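Local coordinates for protein argonaute (Marinitoga piezophila, PDB 5I4A), which uses short guide RNAs with a 5'-hydroxyl end to find complementary single-stranded DNA or RNA and cleaves the paired target strand, at residues V51-E54 and D59-I62; E559-I562 and T568-Y571. All coordinates share one frame; numbering follows the deposited sequence.

Contact 1: V51-E54 and D59-I62; sequences VWIE and DFQI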
ATOM      1  N   VAL A  51      -4.862 -25.861  31.105  1.00 33.01           N
ATOM      2  CA  VAL A  51      -5.063 -25.532  29.699  1.00 32.39           C
ATOM      3  C   VAL A  51      -6.440 -24.899  29.563  1.00 37.35           C
ATOM      4  O   VAL A  51      -7.415 -25.400  30.136  1.00 32.72           O
ATOM      5  CB  VAL A  51      -4.936 -26.779  28.808  1.00 31.54           C
ATOM      6  CG1 VAL A  51      -5.491 -26.511  27.417  1.00 30.92           C
ATOM      7  CG2 VAL A  51      -3.487 -27.229  28.731  1.00 31.33           C
ATOM      8  N   TRP A  52      -6.525 -23.798  28.817  1.00 38.24           N
ATOM      9  CA  TRP A  52      -7.779 -23.069  28.707  1.00 35.64           C
ATOM     10  C   TRP A  52      -8.048 -22.662  27.264  1.00 32.11           C
ATOM     11  O   TRP A  52      -7.169 -22.704  26.399  1.00 31.63           O
ATOM     12  CB  TRP A  52      -7.801 -21.837  29.624  1.00 33.58           C
ATOM     13  CG  TRP A  52      -6.514 -21.075  29.708  1.00 40.20           C
ATOM     14  CD1 TRP A  52      -5.441 -21.364  30.503  1.00 47.94           C
ATOM     15  CD2 TRP A  52      -6.176 -19.874  29.002  1.00 41.07           C
ATOM     16  NE1 TRP A  52      -4.452 -20.428  30.322  1.00 40.02           N
ATOM     17  CE2 TRP A  52      -4.879 -19.503  29.406  1.00 42.92           C
ATOM     18  CE3 TRP A  52      -6.840 -19.084  28.058  1.00 38.52           C
ATOM     19  CZ2 TRP A  52      -4.236 -18.373  28.907  1.00 47.89           C
ATOM     20  CZ3 TRP A  52      -6.198 -17.964  27.561  1.00 44.16           C
ATOM     21  CH2 TRP A  52      -4.909 -17.621  27.984  1.00 44.44           C
ATOM     22  N   ILE A  53      -9.297 -22.266  27.020  1.00 32.15           N
ATOM     23  CA  ILE A  53      -9.753 -21.822  25.710  1.00 31.63           C
ATOM     24  C   ILE A  53     -10.727 -20.669  25.907  1.00 33.52           C
ATOM     25  O   ILE A  53     -11.579 -20.706  26.801  1.00 32.61           O
ATOM     26  CB  ILE A  53     -10.400 -22.975  24.910  1.00 30.89           C
ATOM     27  CG1 ILE A  53     -10.781 -22.509  23.502  1.00 32.16           C
ATOM     28  CG2 ILE A  53     -11.614 -23.547  25.644  1.00 31.13           C
ATOM     29  CD1 ILE A  53     -11.436 -23.584  22.664  1.00 29.60           C
ATOM     30  N   GLU A  54     -10.589 -19.636  25.082  1.00 32.03           N
ATOM     31  CA  GLU A  54     -11.475 -18.479  25.100  1.00 32.44           C
ATOM     32  C   GLU A  54     -12.358 -18.535  23.861  1.00 41.32           C
ATOM     33  O   GLU A  54     -11.851 -18.548  22.734  1.00 31.24           O
ATOM     34  CB  GLU A  54     -10.671 -17.181  25.154  1.00 34.25           C
ATOM     35  CG  GLU A  54      -9.957 -16.976  26.482  1.00 40.41           C
ATOM     36  CD  GLU A  54      -8.732 -16.088  26.372  1.00 46.75           C
ATOM     37  OE1 GLU A  54      -8.317 -15.773  25.237  1.00 44.80           O
ATOM     38  OE2 GLU A  54      -8.178 -15.712  27.426  1.00 48.41           O
ATOM     39  N   ASP A  59     -22.927 -21.936  21.430  1.00 47.73           N
ATOM     40  CA  ASP A  59     -22.755 -23.378  21.525  1.00 45.68           C
ATOM     41  C   ASP A  59     -21.471 -23.784  20.815  1.00 47.04           C
ATOM     42  O   ASP A  59     -21.289 -23.506  19.626  1.00 54.10           O
ATOM     43  CB  ASP A  59     -23.953 -24.107  20.927  1.00 47.24           C
ATOM     44  CG  ASP A  59     -24.085 -25.524  21.449  1.00 64.91           C
ATOM     45  OD1 ASP A  59     -24.194 -25.696  22.682  1.00 67.48           O
ATOM     46  OD2 ASP A  59     -24.062 -26.466  20.629  1.00 76.72           O
ATOM     47  N   PHE A  60     -20.579 -24.435  21.556  1.00 42.06           N
ATOM     48  CA  PHE A  60     -19.237 -24.762  21.080  1.00 43.29           C
ATOM     49  C   PHE A  60     -18.925 -26.168  21.584  1.00 53.72           C
ATOM     50  O   PHE A  60     -18.583 -26.350  22.757  1.00 58.11           O
ATOM     51  CB  PHE A  60     -18.221 -23.740  21.581  1.00 37.95           C
ATOM     52  CG  PHE A  60     -16.872 -23.835  20.922  1.00 34.18           C
ATOM     53  CD1 PHE A  60     -16.070 -24.950  21.101  1.00 34.71           C
ATOM     54  CD2 PHE A  60     -16.391 -22.792  20.149  1.00 38.33           C
ATOM     55  CE1 PHE A  60     -14.828 -25.034  20.504  1.00 30.16           C
ATOM     56  CE2 PHE A  60     -15.146 -22.870  19.552  1.00 36.73           C
ATOM     57  CZ  PHE A  60     -14.365 -23.996  19.732  1.00 29.55           C
ATOM     58  N   GLN A  61     -19.040 -27.154  20.699  1.00 48.42           N
ATOM     59  CA  GLN A  61     -18.820 -28.551  21.057  1.00 48.19           C
ATOM     60  C   GLN A  61     -17.345 -28.883  20.848  1.00 41.38           C
ATOM     61  O   GLN A  61     -16.861 -28.914  19.711  1.00 41.93           O
ATOM     62  CB  GLN A  61     -19.720 -29.463  20.229  1.00 47.65           C
ATOM     63  CG  GLN A  61     -21.209 -29.173  20.384  1.00 56.41           C
ATOM     64  CD  GLN A  61     -21.779 -29.682  21.697  1.00 64.13           C
ATOM     65  OE1 GLN A  61     -21.663 -29.031  22.735  1.00 67.65           O
ATOM     66  NE2 GLN A  61     -22.404 -30.854  21.653  1.00 65.56           N
ATOM     67  N   ILE A  62     -16.635 -29.137  21.943  1.00 39.75           N
ATOM     68  CA  ILE A  62     -15.199 -29.389  21.889  1.00 36.24           C
ATOM     69  C   ILE A  62     -14.940 -30.855  21.560  1.00 33.61           C
ATOM     70  O   ILE A  62     -15.682 -31.755  21.968  1.00 35.28           O
ATOM     71  CB  ILE A  62     -14.533 -28.970  23.216  1.00 32.43           C
ATOM     72  CG1 ILE A  62     -14.746 -27.475  23.459  1.00 34.70           C
ATOM     73  CG2 ILE A  62     -13.044 -29.291  23.214  1.00 28.19           C
ATOM     74  CD1 ILE A  62     -14.168 -26.977  24.766  1.00 37.64           C
TER
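Ile-53 reaches out from the strand 51-56 of the N-terminal domain and meets Phe-60 and Ile-62 of the loop that follows, each of its two branches serving one partner. The longer branch is fully extended: CG1 stands anti to the backbone N (chi1 -176°) and the chain runs on straight (chi2 -179°), which carries CD1 to within 4.2 Å of CZ, the far corner of the Phe-60 ring. Phe-60 approaches from the opposite direction, its CG likewise anti to its own N (chi1 -168°), and the methyl meets the ring obliquely. The shorter branch, CG2, faces CD1 of Ile-62 at 4.4 Å. A branched residue suits this place because a single side chain can cover two loop residues at once. The backbones stay well apart, with 10.1 Å between CA of Ile-53 and CA of Ile-62, the nearest pair. Around this group, Phe-42 sets its ring edge-to-face with Phe-60, Phe-22 of the neighbouring strand touches both isoleucines, and Tyr-94 of helix 84-101 lies against Phe-60. No hydrogen bond or charge links the two segments, so between them the contact rests on buried apolar surface and not on a directional bond.

Contact 2: E559-I562 and T568-Y571; sequences EWII and TYIY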
ATOM      1  N   GLU A 559     -14.029   7.149  -6.871  1.00 40.82           N
ATOM      2  CA  GLU A 559     -14.137   8.587  -6.634  1.00 38.10           C
ATOM      3  C   GLU A 559     -15.260   8.946  -5.668  1.00 38.91           C
ATOM      4  O   GLU A 559     -15.622  10.124  -5.558  1.00 38.71           O
ATOM      5  CB  GLU A 559     -14.301   9.369  -7.944  1.00 41.70           C
ATOM      6  CG  GLU A 559     -13.171   9.116  -8.937  1.00 41.45           C
ATOM      7  CD  GLU A 559     -13.334   9.893 -10.228  1.00 55.93           C
ATOM      8  OE1 GLU A 559     -13.598   9.267 -11.277  1.00 60.60           O
ATOM      9  OE2 GLU A 559     -13.200  11.134 -10.192  1.00 55.22           O
ATOM     10  N   TRP A 560     -15.811   7.971  -4.951  1.00 36.89           N
ATOM     11  CA  TRP A 560     -16.836   8.208  -3.948  1.00 36.62           C
ATOM     12  C   TRP A 560     -16.249   8.101  -2.547  1.00 33.76           C
ATOM     13  O   TRP A 560     -15.341   7.306  -2.292  1.00 33.53           O
ATOM     14  CB  TRP A 560     -17.989   7.212  -4.091  1.00 40.09           C
ATOM     15  CG  TRP A 560     -18.924   7.542  -5.199  1.00 38.43           C
ATOM     16  CD1 TRP A 560     -18.818   7.167  -6.507  1.00 34.42           C
ATOM     17  CD2 TRP A 560     -20.118   8.324  -5.100  1.00 40.44           C
ATOM     18  NE1 TRP A 560     -19.875   7.668  -7.229  1.00 36.74           N
ATOM     19  CE2 TRP A 560     -20.688   8.382  -6.387  1.00 39.25           C
ATOM     20  CE3 TRP A 560     -20.762   8.982  -4.047  1.00 35.87           C
ATOM     21  CZ2 TRP A 560     -21.870   9.070  -6.649  1.00 40.66           C
ATOM     22  CZ3 TRP A 560     -21.935   9.665  -4.310  1.00 42.07           C
ATOM     23  CH2 TRP A 560     -22.477   9.704  -5.598  1.00 43.57           C
ATOM     24  N   ILE A 561     -16.782   8.914  -1.639  1.00 33.81           N
ATOM     25  CA  ILE A 561     -16.458   8.850  -0.219  1.00 33.60           C
ATOM     26  C   ILE A 561     -17.691   8.340   0.515  1.00 42.15           C
ATOM     27  O   ILE A 561     -18.770   8.937   0.420  1.00 46.13           O
ATOM     28  CB  ILE A 561     -16.011  10.214   0.331  1.00 34.40           C
ATOM     29  CG1 ILE A 561     -14.690  10.645  -0.306  1.00 37.21           C
ATOM     30  CG2 ILE A 561     -15.875  10.158   1.845  1.00 33.45           C
ATOM     31  CD1 ILE A 561     -14.045  11.834   0.382  1.00 38.97           C
ATOM     32  N   ILE A 562     -17.530   7.241   1.245  1.00 33.42           N
ATOM     33  CA  ILE A 562     -18.626   6.585   1.946  1.00 33.41           C
ATOM     34  C   ILE A 562     -18.410   6.747   3.443  1.00 36.08           C
ATOM     35  O   ILE A 562     -17.304   6.521   3.946  1.00 43.52           O
ATOM     36  CB  ILE A 562     -18.727   5.100   1.560  1.00 41.77           C
ATOM     37  CG1 ILE A 562     -19.086   4.970   0.079  1.00 40.67           C
ATOM     38  CG2 ILE A 562     -19.745   4.378   2.432  1.00 55.96           C
ATOM     39  CD1 ILE A 562     -19.082   3.546  -0.419  1.00 48.62           C
ATOM     40  N   THR A 568     -15.555   7.382  10.920  1.00 35.22           N
ATOM     41  CA  THR A 568     -14.916   6.428  10.021  1.00 40.20           C
ATOM     42  C   THR A 568     -15.498   6.574   8.624  1.00 33.99           C
ATOM     43  O   THR A 568     -16.712   6.438   8.437  1.00 31.95           O
ATOM     44  CB  THR A 568     -15.093   4.995  10.529  1.00 47.72           C
ATOM     45  OG1 THR A 568     -14.969   4.984  11.956  1.00 49.93           O
ATOM     46  CG2 THR A 568     -14.022   4.091   9.944  1.00 52.56           C
ATOM     47  N   TYR A 569     -14.631   6.841   7.649  1.00 30.28           N
ATOM     48  CA  TYR A 569     -15.020   6.967   6.252  1.00 30.76           C
ATOM     49  C   TYR A 569     -14.150   6.059   5.393  1.00 37.09           C
ATOM     50  O   TYR A 569     -13.085   5.599   5.813  1.00 38.31           O
ATOM     51  CB  TYR A 569     -14.888   8.411   5.744  1.00 38.46           C
ATOM     52  CG  TYR A 569     -15.876   9.396   6.328  1.00 36.19           C
ATOM     53  CD1 TYR A 569     -15.785   9.798   7.653  1.00 40.01           C
ATOM     54  CD2 TYR A 569     -16.884   9.948   5.544  1.00 36.09           C
ATOM     55  CE1 TYR A 569     -16.677  10.705   8.188  1.00 42.03           C
ATOM     56  CE2 TYR A 569     -17.782  10.860   6.072  1.00 39.15           C
ATOM     57  CZ  TYR A 569     -17.672  11.235   7.394  1.00 39.39           C
ATOM     58  OH  TYR A 569     -18.561  12.141   7.923  1.00 39.85           O
ATOM     59  N   ILE A 570     -14.620   5.813   4.173  1.00 33.40           N
ATOM     60  CA  ILE A 570     -13.865   5.089   3.159  1.00 31.39           C
ATOM     61  C   ILE A 570     -13.973   5.861   1.859  1.00 37.54           C
ATOM     62  O   ILE A 570     -15.079   6.202   1.428  1.00 31.36           O
ATOM     63  CB  ILE A 570     -14.384   3.653   2.949  1.00 40.04           C
ATOM     64  CG1 ILE A 570     -14.457   2.898   4.267  1.00 44.26           C
ATOM     65  CG2 ILE A 570     -13.495   2.900   1.968  1.00 44.04           C
ATOM     66  CD1 ILE A 570     -14.985   1.500   4.103  1.00 52.84           C
ATOM     67  N   TYR A 571     -12.836   6.134   1.229  1.00 35.97           N
ATOM     68  CA  TYR A 571     -12.844   6.663  -0.123  1.00 26.98           C
ATOM     69  C   TYR A 571     -12.226   5.645  -1.071  1.00 23.44           C
ATOM     70  O   TYR A 571     -11.352   4.859  -0.691  1.00 30.32           O
ATOM     71  CB  TYR A 571     -12.123   8.018  -0.218  1.00 33.45           C
ATOM     72  CG  TYR A 571     -10.611   7.992  -0.138  1.00 23.42           C
ATOM     73  CD1 TYR A 571      -9.839   7.707  -1.260  1.00 27.84           C
ATOM     74  CD2 TYR A 571      -9.954   8.305   1.044  1.00 24.93           C
ATOM     75  CE1 TYR A 571      -8.456   7.700  -1.196  1.00 29.71           C
ATOM     76  CE2 TYR A 571      -8.572   8.305   1.115  1.00 34.16           C
ATOM     77  CZ  TYR A 571      -7.828   8.000  -0.006  1.00 29.25           C
ATOM     78  OH  TYR A 571      -6.453   7.997   0.059  1.00 28.18           O
TER
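A beta hairpin of the PIWI domain, formed by strands 560-565 and 568-571 in its RNase H-like mixed sheet, brings Ile-562 opposite Ile-570 as an antiparallel hydrogen-bonded pair. Ile-562 N gives a bond of 2.7 Å to Ile-570 O that is almost perfectly straight at hydrogen (179°), and Ile-570 N returns one of 2.8 Å to Ile-562 O. Next along, Ile-561 and Tyr-571 form a non-hydrogen-bonded pair, where Tyr-571 CA makes a CA-H...O contact of 3.4 Å with Trp-560 O. On the face carrying this pair, Ile-561 divides its two branches between two tyrosines: CG1 lies 3.7 Å from CB of Tyr-571, while CG2, anti to the backbone N, reaches CD2 of Tyr-569 at 3.8 Å. Beta-branched isoleucine favours the extended backbone and gives each tyrosine its own methyl or methylene. The Tyr-571 ring turns away from the hairpin partner, its CG set between the backbone N and carbonyl carbon (chi1 74°), and its hydroxyl bonds to the carbonyl O of Lys-618. Helix 595-605 covers this face, with Tyr-603 meeting Ile-561 and the Tyr-571 ring and Ile-599 touching Tyr-569; strands 264-266 and 582-589 flank the hairpin on its two sides.

Contacts 1 and 2 lie in different lobes, contact 1 in the N-terminal domain of the PAZ lobe and contact 2 in the PIWI domain of the PIWI lobe; their centres are about 39 Å apart and they share no element. Contact 1 is partly buried, far from the centre of the chain, and buries 92 Å² in all between a strand and an irregular loop. Contact 2 is buried, nearer the middle, and covers 262 Å² between neighbouring strands of one sheet. Their chemistry follows: paired backbone bonds fix the hairpin in register, whereas segments 51-54 and 59-62 meet through side chains alone. In both, an isoleucine also touches an aromatic ring. Tyr-571 of contact 2 is about 10 Å, side chain to side chain, from Asp-519 and Asn-627, probably catalytic and metal-binding.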